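Local coordinates for protein type III secretion system effector HopBA1 (Pseudomonas syringae pv. aptata, PDB 5T09) that acts as a virulence factor that the Arabidopsis disease resistance protein RBA1 recognizes, enhancing RBA1 self-association and so triggering plant cell death, at residues A[99-104]-A[119-124]; A[134-139]-A[174-179]; A[147-150]-A[154-157]; A[167-172]-A[191-196]; A[212-215]-A[221-224]. All blocks are in the same frame, centred on the assembly; numbering follows the deposited sequence.

How the interactions relate
All five contacts belong to one alpha/beta domain built around a largely parallel sheet. Along the chain, interaction 1 comes first and joins consecutive helices. Interaction 2 follows, pairing edge strand 136-141 with helix 166-179, and interaction 3 lies within its span, at the start of helix 152-163. Interaction 4 uses helix 166-179 again, and it touches interaction 2 where Gly139 O meets Ala172 CB at 3.9 Å; their centres lie about 16 Å apart. Interaction 5 bridges over strand 232-235, between 209-214 and the outermost strand 222-223, its centre about 27 Å from that of interaction 2. Interactions 2 and 5 thus lie at the two outer edges of the sheet.

Interaction 1 (A[99-104]-A[119-124]); sequences DGKSAV and WLDKVS
Lys101 and Asp121 both start out with CG anti to the backbone N (chi1 -177° and -176°), and a bend at chi3 (74°) then swings the lysine's end across to the carboxylate. The salt bridge that results is a weak one: Lys101 NZ stands 3.4 Å from Asp121 OD2, and Asp121 OD1 is farther from it. On the way the lysine's methylenes touch the neighbouring helix, Lys101 CG lying 4.0 Å from Ser124 CB. A lysine suits this outer side, since its carbons can lie along the next helix while its ammonium stays near solvent.

The contact belongs to a helix-helix packing in the alpha/beta domain, in which the first turn of helix 101-112 meets helix 117-132, the next helix in the chain. Gly100 ends helix 90-99 at a positive phi where a CB would press on the preceding carbonyl oxygen, a conformation open to glycine, and it occupies the N-cap position of helix 101-112, so a single residue separates the two helices.

On the buried side Val104 CG1 rests 3.7 Å from Ser124 OG, and Val104 also packs on Leu127 and Cys128. The serine is small enough for close approach: Ser124 CB sits 3.8 Å from Lys101 O. Its hydroxyl is satisfied within its own helix, Ser124 OG donating to Leu120 O at 2.9 Å, so Leu120 O accepts both this hydroxyl and the helix bond from Ser124 N, one from either face of its plane.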
# COMPACT_ATOMS: atom_id res chain seq x y z
N ASP A 99 -9.99 7.28 -17.89
CA ASP A 99 -9.38 7.36 -19.21
C ASP A 99 -8.51 6.15 -19.50
O ASP A 99 -8.34 5.78 -20.67
CB ASP A 99 -8.57 8.65 -19.34
CG ASP A 99 -9.44 9.87 -19.54
OD1 ASP A 99 -10.56 9.73 -20.07
OD2 ASP A 99 -9.01 10.99 -19.17
N GLY A 100 -7.95 5.52 -18.47
CA GLY A 100 -7.27 4.25 -18.61
C GLY A 100 -5.85 4.30 -18.10
O GLY A 100 -5.36 5.32 -17.61
N LYS A 101 -5.17 3.15 -18.24
CA LYS A 101 -3.82 3.00 -17.72
C LYS A 101 -2.90 4.11 -18.21
O LYS A 101 -2.08 4.63 -17.44
CB LYS A 101 -3.26 1.63 -18.13
CG LYS A 101 -1.87 1.34 -17.58
CD LYS A 101 -1.25 0.11 -18.22
CE LYS A 101 -0.81 0.39 -19.65
NZ LYS A 101 -0.03 -0.74 -20.23
N SER A 102 -3.01 4.47 -19.48
CA SER A 102 -2.11 5.48 -20.04
C SER A 102 -2.30 6.82 -19.36
O SER A 102 -1.34 7.56 -19.13
CB SER A 102 -2.33 5.59 -21.55
OG SER A 102 -2.21 4.33 -22.18
N ALA A 103 -3.55 7.16 -19.03
CA ALA A 103 -3.82 8.43 -18.36
C ALA A 103 -3.29 8.44 -16.94
O ALA A 103 -2.74 9.44 -16.48
CB ALA A 103 -5.33 8.71 -18.37
N VAL A 104 -3.45 7.33 -16.21
CA VAL A 104 -2.98 7.27 -14.83
C VAL A 104 -1.47 7.45 -14.77
O VAL A 104 -0.94 8.15 -13.90
CB VAL A 104 -3.42 5.94 -14.18
CG1 VAL A 104 -2.78 5.76 -12.80
CG2 VAL A 104 -4.94 5.90 -14.06
N TRP A 119 7.97 0.28 -13.52
CA TRP A 119 7.26 0.25 -12.26
C TRP A 119 6.05 1.18 -12.28
O TRP A 119 4.95 0.80 -11.86
CB TRP A 119 8.21 0.61 -11.12
CG TRP A 119 7.55 0.67 -9.78
CD1 TRP A 119 7.25 -0.39 -8.97
CD2 TRP A 119 7.11 1.84 -9.09
NE1 TRP A 119 6.65 0.06 -7.81
CE2 TRP A 119 6.56 1.43 -7.87
CE3 TRP A 119 7.14 3.21 -9.40
CZ2 TRP A 119 6.03 2.33 -6.94
CZ3 TRP A 119 6.62 4.10 -8.48
CH2 TRP A 119 6.07 3.66 -7.27
N LEU A 120 6.24 2.41 -12.77
CA LEU A 120 5.11 3.33 -12.86
C LEU A 120 4.01 2.76 -13.74
O LEU A 120 2.82 2.94 -13.46
CB LEU A 120 5.56 4.69 -13.38
CG LEU A 120 4.51 5.80 -13.26
CD1 LEU A 120 4.30 6.17 -11.79
CD2 LEU A 120 4.87 7.03 -14.07
N ASP A 121 4.39 2.07 -14.82
CA ASP A 121 3.40 1.40 -15.65
C ASP A 121 2.65 0.34 -14.86
O ASP A 121 1.42 0.25 -14.93
CB ASP A 121 4.08 0.79 -16.88
CG ASP A 121 3.10 0.15 -17.84
OD1 ASP A 121 2.78 -1.04 -17.66
OD2 ASP A 121 2.64 0.85 -18.77
N LYS A 122 3.38 -0.49 -14.10
CA LYS A 122 2.73 -1.54 -13.33
C LYS A 122 1.87 -0.96 -12.21
O LYS A 122 0.79 -1.49 -11.91
CB LYS A 122 3.78 -2.50 -12.76
CG LYS A 122 4.50 -3.35 -13.81
CD LYS A 122 3.51 -4.22 -14.58
CE LYS A 122 4.21 -5.31 -15.38
NZ LYS A 122 3.22 -6.18 -16.07
N VAL A 123 2.33 0.11 -11.57
CA VAL A 123 1.51 0.78 -10.57
C VAL A 123 0.21 1.26 -11.20
O VAL A 123 -0.88 1.06 -10.64
CB VAL A 123 2.28 1.94 -9.92
CG1 VAL A 123 1.36 2.76 -9.00
CG2 VAL A 123 3.47 1.41 -9.13
N SER A 124 0.30 1.89 -12.37
CA SER A 124 -0.90 2.36 -13.05
C SER A 124 -1.83 1.20 -13.40
O SER A 124 -3.05 1.30 -13.22
CB SER A 124 -0.51 3.14 -14.31
OG SER A 124 0.33 4.23 -13.98

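Interaction 2 (A[134-139]-A[174-179]); sequences GIYVSG and TREASA
Tyr136 and Glu176 meet through a short hydrogen bond, Tyr136 OH donating to Glu176 OE1 at 2.6 Å. The phenol approaches from above the carboxylate, 44° out of its plane, and ring and carboxylate are turned 76° against each other. The same ring edge runs beside the glutamate's backbone: Glu176 O lies in the ring plane, 3.5 Å from Tyr136 CE2. A bend at chi2 (-45°) curls the glutamate chain back so that its acid reaches the phenol. Ser138 lies alongside the aliphatic part of the glutamate, its OG 3.4 Å from Glu176 CB and its CB 3.7 Å from Glu176 CG; a small side chain lets the helix come in closely here.

One shell further out, two histidines hold these groups through hydrogen bonds. Ser138 OG is hydrogen-bonded to His79 NE2, whose ring also meets that of Tyr136, while Glu176 OE2 is held by His87 NE2. Each carboxylate oxygen thus has its own partner, which limits rotation of the acid.

Tyr136 and Ser138 are two residues apart on the strand and so point to the same side, toward helix 166-179, whereas Val137 between them turns to the other side of the sheet, against helices 90-99 and 117-132. Strand 136-141 is the outermost strand on this side, bonded through its backbone to strand 77-82, and helix 166-179 packs over that edge of the alpha/beta core.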
# COMPACT_ATOMS: atom_id res chain seq x y z
N GLY A 134 -14.26 -2.92 -9.31
CA GLY A 134 -15.26 -2.42 -8.38
C GLY A 134 -14.71 -1.86 -7.09
O GLY A 134 -15.49 -1.63 -6.16
N ILE A 135 -13.40 -1.63 -7.00
CA ILE A 135 -12.77 -1.10 -5.80
C ILE A 135 -12.56 0.40 -5.98
O ILE A 135 -12.00 0.84 -7.00
CB ILE A 135 -11.43 -1.81 -5.51
CG1 ILE A 135 -11.66 -3.30 -5.26
CG2 ILE A 135 -10.73 -1.17 -4.31
CD1 ILE A 135 -10.39 -4.12 -5.16
N TYR A 136 -13.00 1.17 -5.00
CA TYR A 136 -12.77 2.62 -5.00
C TYR A 136 -11.31 2.91 -4.67
O TYR A 136 -10.82 2.54 -3.60
CB TYR A 136 -13.71 3.28 -3.99
CG TYR A 136 -13.49 4.76 -3.77
CD1 TYR A 136 -13.14 5.60 -4.82
CD2 TYR A 136 -13.66 5.32 -2.51
CE1 TYR A 136 -12.95 6.96 -4.61
CE2 TYR A 136 -13.47 6.67 -2.29
CZ TYR A 136 -13.11 7.48 -3.35
OH TYR A 136 -12.93 8.83 -3.13
N VAL A 137 -10.61 3.57 -5.60
CA VAL A 137 -9.20 3.91 -5.44
C VAL A 137 -9.11 5.39 -5.11
O VAL A 137 -9.61 6.23 -5.87
CB VAL A 137 -8.39 3.59 -6.71
CG1 VAL A 137 -6.91 3.78 -6.45
CG2 VAL A 137 -8.68 2.17 -7.20
N SER A 138 -8.45 5.73 -4.01
CA SER A 138 -8.31 7.12 -3.60
C SER A 138 -6.89 7.36 -3.12
O SER A 138 -6.11 6.42 -2.90
CB SER A 138 -9.31 7.48 -2.49
OG SER A 138 -8.97 6.84 -1.27
N GLY A 139 -6.56 8.63 -2.95
CA GLY A 139 -5.23 9.05 -2.53
C GLY A 139 -5.18 9.40 -1.06
O GLY A 139 -6.16 9.87 -0.48
N THR A 174 -9.33 6.99 6.00
CA THR A 174 -10.57 6.83 6.74
C THR A 174 -11.72 7.55 6.04
O THR A 174 -12.78 6.96 5.80
CB THR A 174 -10.41 7.37 8.16
OG1 THR A 174 -9.39 6.63 8.85
CG2 THR A 174 -11.72 7.27 8.93
N ARG A 175 -11.52 8.83 5.72
CA ARG A 175 -12.57 9.62 5.08
C ARG A 175 -13.12 8.91 3.84
O ARG A 175 -14.34 8.81 3.66
CB ARG A 175 -12.02 11.00 4.71
CG ARG A 175 -13.05 11.93 4.07
CD ARG A 175 -12.36 13.05 3.31
NE ARG A 175 -11.83 14.08 4.20
CZ ARG A 175 -12.40 15.27 4.42
NH1 ARG A 175 -13.53 15.60 3.82
NH2 ARG A 175 -11.83 16.12 5.26
N GLU A 176 -12.23 8.43 2.98
CA GLU A 176 -12.68 7.87 1.70
C GLU A 176 -13.27 6.48 1.86
O GLU A 176 -14.19 6.12 1.12
CB GLU A 176 -11.51 7.85 0.71
CG GLU A 176 -11.02 9.25 0.33
CD GLU A 176 -12.15 10.20 0.01
OE1 GLU A 176 -13.12 9.79 -0.67
OE2 GLU A 176 -12.10 11.37 0.46
N ALA A 177 -12.78 5.69 2.81
CA ALA A 177 -13.43 4.41 3.11
C ALA A 177 -14.87 4.63 3.55
O ALA A 177 -15.80 3.96 3.07
CB ALA A 177 -12.65 3.66 4.19
N SER A 178 -15.09 5.59 4.46
CA SER A 178 -16.44 5.87 4.93
C SER A 178 -17.31 6.44 3.83
O SER A 178 -18.51 6.16 3.77
CB SER A 178 -16.40 6.83 6.12
OG SER A 178 -15.62 6.30 7.19
N ALA A 179 -16.73 7.24 2.93
CA ALA A 179 -17.51 7.90 1.89
C ALA A 179 -18.18 6.90 0.95
O ALA A 179 -19.15 7.26 0.28
CB ALA A 179 -16.62 8.85 1.09

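Interaction 3 (A[147-150]-A[154-157]); sequences DQPK and QKIL
Pro149 and Lys150 lie against Gln154 and Lys155 where an irregular loop folds back on the first turn of helix 152-163, part of the helical connection between strands 136-141 and 184-190 in the alpha/beta fold. This is a surface contact, and polar groups at the helix start secure the incoming backbone.

Gln154 comes first. Its side chain is extended beyond CG and carries OE1 to Lys150 N, which donates at 2.9 Å with a nearly straight N-H···O angle of 168°. The donor lies in the plane of the amide carbonyl, a good geometry for such a bond. The backbone of Gln154 is engaged as well, its N bonding to Thr151 OG1 between the two segments. A glutamine suits this position because it is long enough to bring an amide oxygen to the preceding loop. Its CB meanwhile touches Pro149 CB at 3.9 Å.

Lys155 follows. The proline packs hard against its backbone, Pro149 CB approaching Lys155 CA to 3.5 Å, closer than carbons usually come. Proline suits this place because its compact ring offers an apolar surface to the helix backbone. The lysine side chain passes across that ring at about a right angle, with chi1 (-100°) away from a staggered value, and then bends at chi2. Crystal neighbours also touch this lysine, so its conformation may owe something to the lattice. A lysine is long enough to pass the proline and reach the loop backbone beyond: at the far end of the Lys155 chain, NZ donates to Lys150 O at 2.7 Å, from above the carbonyl plane.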
# COMPACT_ATOMS: atom_id res chain seq x y z
N ASP A 147 14.43 18.44 1.36
CA ASP A 147 15.59 18.29 0.51
C ASP A 147 16.10 16.85 0.53
O ASP A 147 15.72 16.03 1.38
CB ASP A 147 16.70 19.24 0.95
CG ASP A 147 16.52 20.64 0.40
OD1 ASP A 147 15.37 21.01 0.08
OD2 ASP A 147 17.52 21.37 0.28
N GLN A 148 16.97 16.54 -0.42
CA GLN A 148 17.55 15.21 -0.49
C GLN A 148 18.53 15.01 0.66
O GLN A 148 19.42 15.85 0.85
CB GLN A 148 18.26 15.01 -1.83
CG GLN A 148 18.59 13.57 -2.16
CD GLN A 148 17.35 12.73 -2.41
OE1 GLN A 148 16.23 13.25 -2.41
NE2 GLN A 148 17.54 11.44 -2.64
N PRO A 149 18.40 13.95 1.45
CA PRO A 149 19.30 13.77 2.60
C PRO A 149 20.65 13.23 2.15
O PRO A 149 20.72 12.24 1.41
CB PRO A 149 18.55 12.76 3.48
CG PRO A 149 17.78 11.94 2.51
CD PRO A 149 17.41 12.85 1.36
N LYS A 150 21.72 13.88 2.61
CA LYS A 150 23.08 13.46 2.32
C LYS A 150 23.84 13.01 3.56
O LYS A 150 24.45 11.93 3.56
CB LYS A 150 23.85 14.60 1.64
CG LYS A 150 23.39 14.90 0.22
CD LYS A 150 23.81 13.80 -0.75
CE LYS A 150 23.29 14.07 -2.16
NZ LYS A 150 21.81 13.98 -2.23
N GLN A 154 20.72 13.99 8.33
CA GLN A 154 19.68 14.36 7.37
C GLN A 154 18.86 13.15 6.96
O GLN A 154 17.63 13.22 6.89
CB GLN A 154 20.30 15.03 6.15
CG GLN A 154 20.81 16.45 6.39
CD GLN A 154 21.50 17.05 5.18
OE1 GLN A 154 21.66 16.38 4.15
NE2 GLN A 154 21.93 18.30 5.29
N LYS A 155 19.52 12.02 6.69
CA LYS A 155 18.80 10.80 6.36
C LYS A 155 17.82 10.42 7.47
O LYS A 155 16.70 9.97 7.20
CB LYS A 155 19.77 9.65 6.11
CG LYS A 155 20.05 9.35 4.64
CD LYS A 155 21.33 10.01 4.16
CE LYS A 155 21.77 9.42 2.83
NZ LYS A 155 23.15 9.84 2.47
N ILE A 156 18.24 10.59 8.73
CA ILE A 156 17.37 10.24 9.84
C ILE A 156 16.22 11.24 9.97
O ILE A 156 15.05 10.85 10.06
CB ILE A 156 18.18 10.13 11.14
CG1 ILE A 156 19.22 9.02 11.01
CG2 ILE A 156 17.27 9.86 12.34
CD1 ILE A 156 20.30 9.05 12.08
N LEU A 157 16.54 12.53 9.96
CA LEU A 157 15.50 13.55 10.05
C LEU A 157 14.50 13.42 8.91
O LEU A 157 13.29 13.56 9.12
CB LEU A 157 16.11 14.95 10.07
CG LEU A 157 16.83 15.36 11.35
CD1 LEU A 157 17.63 16.63 11.11
CD2 LEU A 157 15.83 15.57 12.48

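Interaction 4 (A[167-172]-A[191-196]); sequences VAWDAA and AGHFSN
Trp169 and His193 form a face-to-face stack that links helix 166-179 to the 3-10 turn 191-193, directly after strand 184-190, an inner strand of the mostly parallel sheet of this alpha/beta fold. The tryptophan's six-membered ring and the imidazole have centroids 3.9 Å apart and planes 20° from parallel. Their overlap is shifted: Trp169 CH2 lies over the centre of the imidazole, 3.3 Å from His193 NE2, whereas His193 sits toward the rim of the indole. Flat rings suit a buried seam like this one, because they give broad contact between backbones that stay well apart, with CA atoms 9.9 Å from each other at Trp169 and His193.

Apolar contact is slighter. Phe194 CE1 comes to the edge of the indole, 4.5 Å from Trp169 CZ3. The phenylalanine also touches Pro202, one of the residues at the potassium site, and its side chain is about 9 Å from the bound potassium ion.

Hydrogen bonds to outside residues fix the rotation of both stacked rings and satisfy one nitrogen of each. Trp169 NE1 bonds to Asp141 OD1, at the end of strand 136-141, and His193 ND1 bonds to Asn166 OD1.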
# COMPACT_ATOMS: atom_id res chain seq x y z
N VAL A 167 -0.42 10.45 10.31
CA VAL A 167 -1.70 10.88 10.86
C VAL A 167 -2.60 11.41 9.76
O VAL A 167 -3.82 11.23 9.80
CB VAL A 167 -1.47 11.92 11.97
CG1 VAL A 167 -0.91 13.22 11.40
CG2 VAL A 167 -2.74 12.17 12.73
N ALA A 168 -2.02 12.06 8.74
CA ALA A 168 -2.82 12.61 7.65
C ALA A 168 -3.16 11.56 6.61
O ALA A 168 -4.27 11.55 6.07
CB ALA A 168 -2.07 13.78 7.00
N TRP A 169 -2.22 10.67 6.31
CA TRP A 169 -2.53 9.51 5.48
C TRP A 169 -3.73 8.75 6.05
O TRP A 169 -4.63 8.34 5.30
CB TRP A 169 -1.33 8.57 5.42
CG TRP A 169 -0.22 8.95 4.49
CD1 TRP A 169 -0.03 10.16 3.88
CD2 TRP A 169 0.84 8.11 4.07
NE1 TRP A 169 1.10 10.11 3.09
CE2 TRP A 169 1.66 8.86 3.20
CE3 TRP A 169 1.20 6.79 4.35
CZ2 TRP A 169 2.80 8.33 2.61
CZ3 TRP A 169 2.33 6.27 3.77
CH2 TRP A 169 3.12 7.04 2.90
N ASP A 170 -3.73 8.55 7.36
CA ASP A 170 -4.80 7.79 8.00
C ASP A 170 -6.13 8.54 7.92
O ASP A 170 -7.18 7.93 7.66
CB ASP A 170 -4.42 7.51 9.46
CG ASP A 170 -5.49 6.75 10.21
OD1 ASP A 170 -5.61 5.52 10.01
OD2 ASP A 170 -6.20 7.38 11.02
N ALA A 171 -6.11 9.86 8.12
CA ALA A 171 -7.34 10.63 8.04
C ALA A 171 -7.94 10.57 6.65
O ALA A 171 -9.17 10.47 6.50
CB ALA A 171 -7.07 12.08 8.45
N ALA A 172 -7.10 10.63 5.61
CA ALA A 172 -7.60 10.58 4.24
C ALA A 172 -8.12 9.19 3.90
O ALA A 172 -9.15 9.06 3.22
CB ALA A 172 -6.49 10.98 3.27
N ALA A 191 6.78 1.22 2.84
CA ALA A 191 6.89 0.34 3.99
C ALA A 191 7.52 1.03 5.19
O ALA A 191 7.24 0.67 6.34
CB ALA A 191 7.69 -0.91 3.62
N GLY A 192 8.38 2.03 4.95
CA GLY A 192 8.98 2.76 6.06
C GLY A 192 7.95 3.38 6.98
O GLY A 192 8.22 3.60 8.16
N HIS A 193 6.76 3.68 6.46
CA HIS A 193 5.72 4.29 7.27
C HIS A 193 5.06 3.29 8.21
O HIS A 193 4.37 3.71 9.16
CB HIS A 193 4.66 4.92 6.37
CG HIS A 193 5.16 6.11 5.61
ND1 HIS A 193 4.78 7.40 5.91
CD2 HIS A 193 6.01 6.21 4.56
CE1 HIS A 193 5.38 8.24 5.08
NE2 HIS A 193 6.13 7.54 4.25
N PHE A 194 5.26 1.99 8.00
CA PHE A 194 4.57 0.95 8.74
C PHE A 194 5.50 0.19 9.68
O PHE A 194 5.18 -0.94 10.09
CB PHE A 194 3.90 -0.03 7.77
CG PHE A 194 3.04 0.64 6.73
CD1 PHE A 194 2.41 1.85 6.99
CD2 PHE A 194 2.87 0.05 5.49
CE1 PHE A 194 1.63 2.45 6.03
CE2 PHE A 194 2.08 0.65 4.53
CZ PHE A 194 1.46 1.85 4.79
N SER A 195 6.64 0.76 10.04
CA SER A 195 7.55 0.10 10.96
C SER A 195 6.96 0.07 12.37
O SER A 195 6.03 0.81 12.69
CB SER A 195 8.91 0.81 10.98
OG SER A 195 8.78 2.13 11.46
N ASN A 196 7.51 -0.81 13.20
CA ASN A 196 7.08 -0.96 14.59
C ASN A 196 5.55 -1.05 14.68
O ASN A 196 4.91 -0.39 15.50
CB ASN A 196 7.61 0.18 15.46
CG ASN A 196 9.13 0.21 15.52
OD1 ASN A 196 9.75 -0.66 16.13
ND2 ASN A 196 9.72 1.22 14.89

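Interaction 5 (A[212-215]-A[221-224]); sequences SFDL and SRIN
Arg222 and Asp214 are joined by a salt bridge in which Arg222 NH2 donates to Asp214 OD2 at 3.0 Å, with an N-H···O angle of 153°. The bond uses the anti lone pair of OD2, the one facing away from the other oxygen. Arg222 NH1 adds a weak second bond to Asp214 OD2 at 3.5 Å, so one oxygen receives both terminal nitrogens. The carboxylate stands 82° from the guanidinium plane, unlike the flat, two-oxygen pairing that arginine and aspartate can also make.

Each partner is anchored a second time. Asp214 OD1 is bonded to Thr216 OG1, and Arg222 NH2 also reaches Ser220 O, which limits how far either group can swing.

The bridge passes over a strand at one edge of the sheet. Strand 232-235 runs between 209-214, parallel to it, and the short outermost strand 222-223, antiparallel to it, so the charged pair spans the middle strand. Arginine suits this place because its chain, extended from CG to NE, is long enough to cross, after CG leaves between the backbone N and carbonyl carbon (chi1 62°).

Beyond the bridge, packing across the two segments is slight; Asp214 also rests on Val233 of the middle strand. Phe213, next along the strand, faces the other way and packs on Ile61 and Leu64 of helix 60-74.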
# COMPACT_ATOMS: atom_id res chain seq x y z
N SER A 212 4.73 -7.13 4.59
CA SER A 212 6.04 -6.77 4.06
C SER A 212 6.42 -7.79 3.00
O SER A 212 5.75 -8.81 2.82
CB SER A 212 7.10 -6.73 5.16
OG SER A 212 7.30 -8.02 5.71
N PHE A 213 7.52 -7.52 2.29
CA PHE A 213 7.93 -8.36 1.18
C PHE A 213 9.39 -8.77 1.32
O PHE A 213 10.26 -7.94 1.61
CB PHE A 213 7.71 -7.64 -0.15
CG PHE A 213 6.26 -7.43 -0.46
CD1 PHE A 213 5.53 -8.42 -1.09
CD2 PHE A 213 5.63 -6.26 -0.10
CE1 PHE A 213 4.19 -8.24 -1.37
CE2 PHE A 213 4.29 -6.07 -0.38
CZ PHE A 213 3.57 -7.07 -1.01
N ASP A 214 9.64 -10.06 1.10
CA ASP A 214 10.98 -10.63 1.03
C ASP A 214 11.23 -10.96 -0.44
O ASP A 214 10.73 -11.96 -0.96
CB ASP A 214 11.09 -11.87 1.91
CG ASP A 214 12.36 -12.66 1.66
OD1 ASP A 214 13.30 -12.11 1.04
OD2 ASP A 214 12.42 -13.83 2.09
N LEU A 215 12.00 -10.10 -1.11
CA LEU A 215 12.30 -10.27 -2.53
C LEU A 215 13.65 -10.93 -2.77
O LEU A 215 14.23 -10.77 -3.85
CB LEU A 215 12.24 -8.91 -3.24
CG LEU A 215 10.96 -8.10 -3.04
CD1 LEU A 215 11.03 -6.78 -3.78
CD2 LEU A 215 9.73 -8.89 -3.48
N SER A 221 6.64 -17.17 1.97
CA SER A 221 5.69 -16.35 2.71
C SER A 221 5.53 -16.89 4.13
O SER A 221 5.43 -18.10 4.33
CB SER A 221 4.34 -16.32 1.99
OG SER A 221 4.49 -15.85 0.66
N ARG A 222 5.51 -15.99 5.10
CA ARG A 222 5.63 -16.41 6.49
C ARG A 222 5.15 -15.30 7.41
O ARG A 222 5.02 -14.14 7.01
CB ARG A 222 7.07 -16.78 6.83
CG ARG A 222 8.02 -15.60 6.67
CD ARG A 222 9.48 -16.04 6.60
NE ARG A 222 10.37 -14.89 6.52
CZ ARG A 222 10.84 -14.36 5.39
NH1 ARG A 222 11.64 -13.31 5.44
NH2 ARG A 222 10.50 -14.88 4.21
N ILE A 223 4.90 -15.67 8.67
CA ILE A 223 4.73 -14.68 9.72
C ILE A 223 6.08 -14.06 10.05
O ILE A 223 7.11 -14.75 10.06
CB ILE A 223 4.08 -15.33 10.96
CG1 ILE A 223 2.62 -15.66 10.67
CG2 ILE A 223 4.19 -14.42 12.19
CD1 ILE A 223 1.96 -16.56 11.70
N ASN A 224 6.09 -12.76 10.31
CA ASN A 224 7.34 -12.06 10.58
C ASN A 224 7.74 -12.26 12.03
O ASN A 224 6.99 -11.91 12.95
CB ASN A 224 7.20 -10.57 10.28
CG ASN A 224 8.47 -9.80 10.60
OD1 ASN A 224 9.55 -10.38 10.70
ND2 ASN A 224 8.35 -8.49 10.78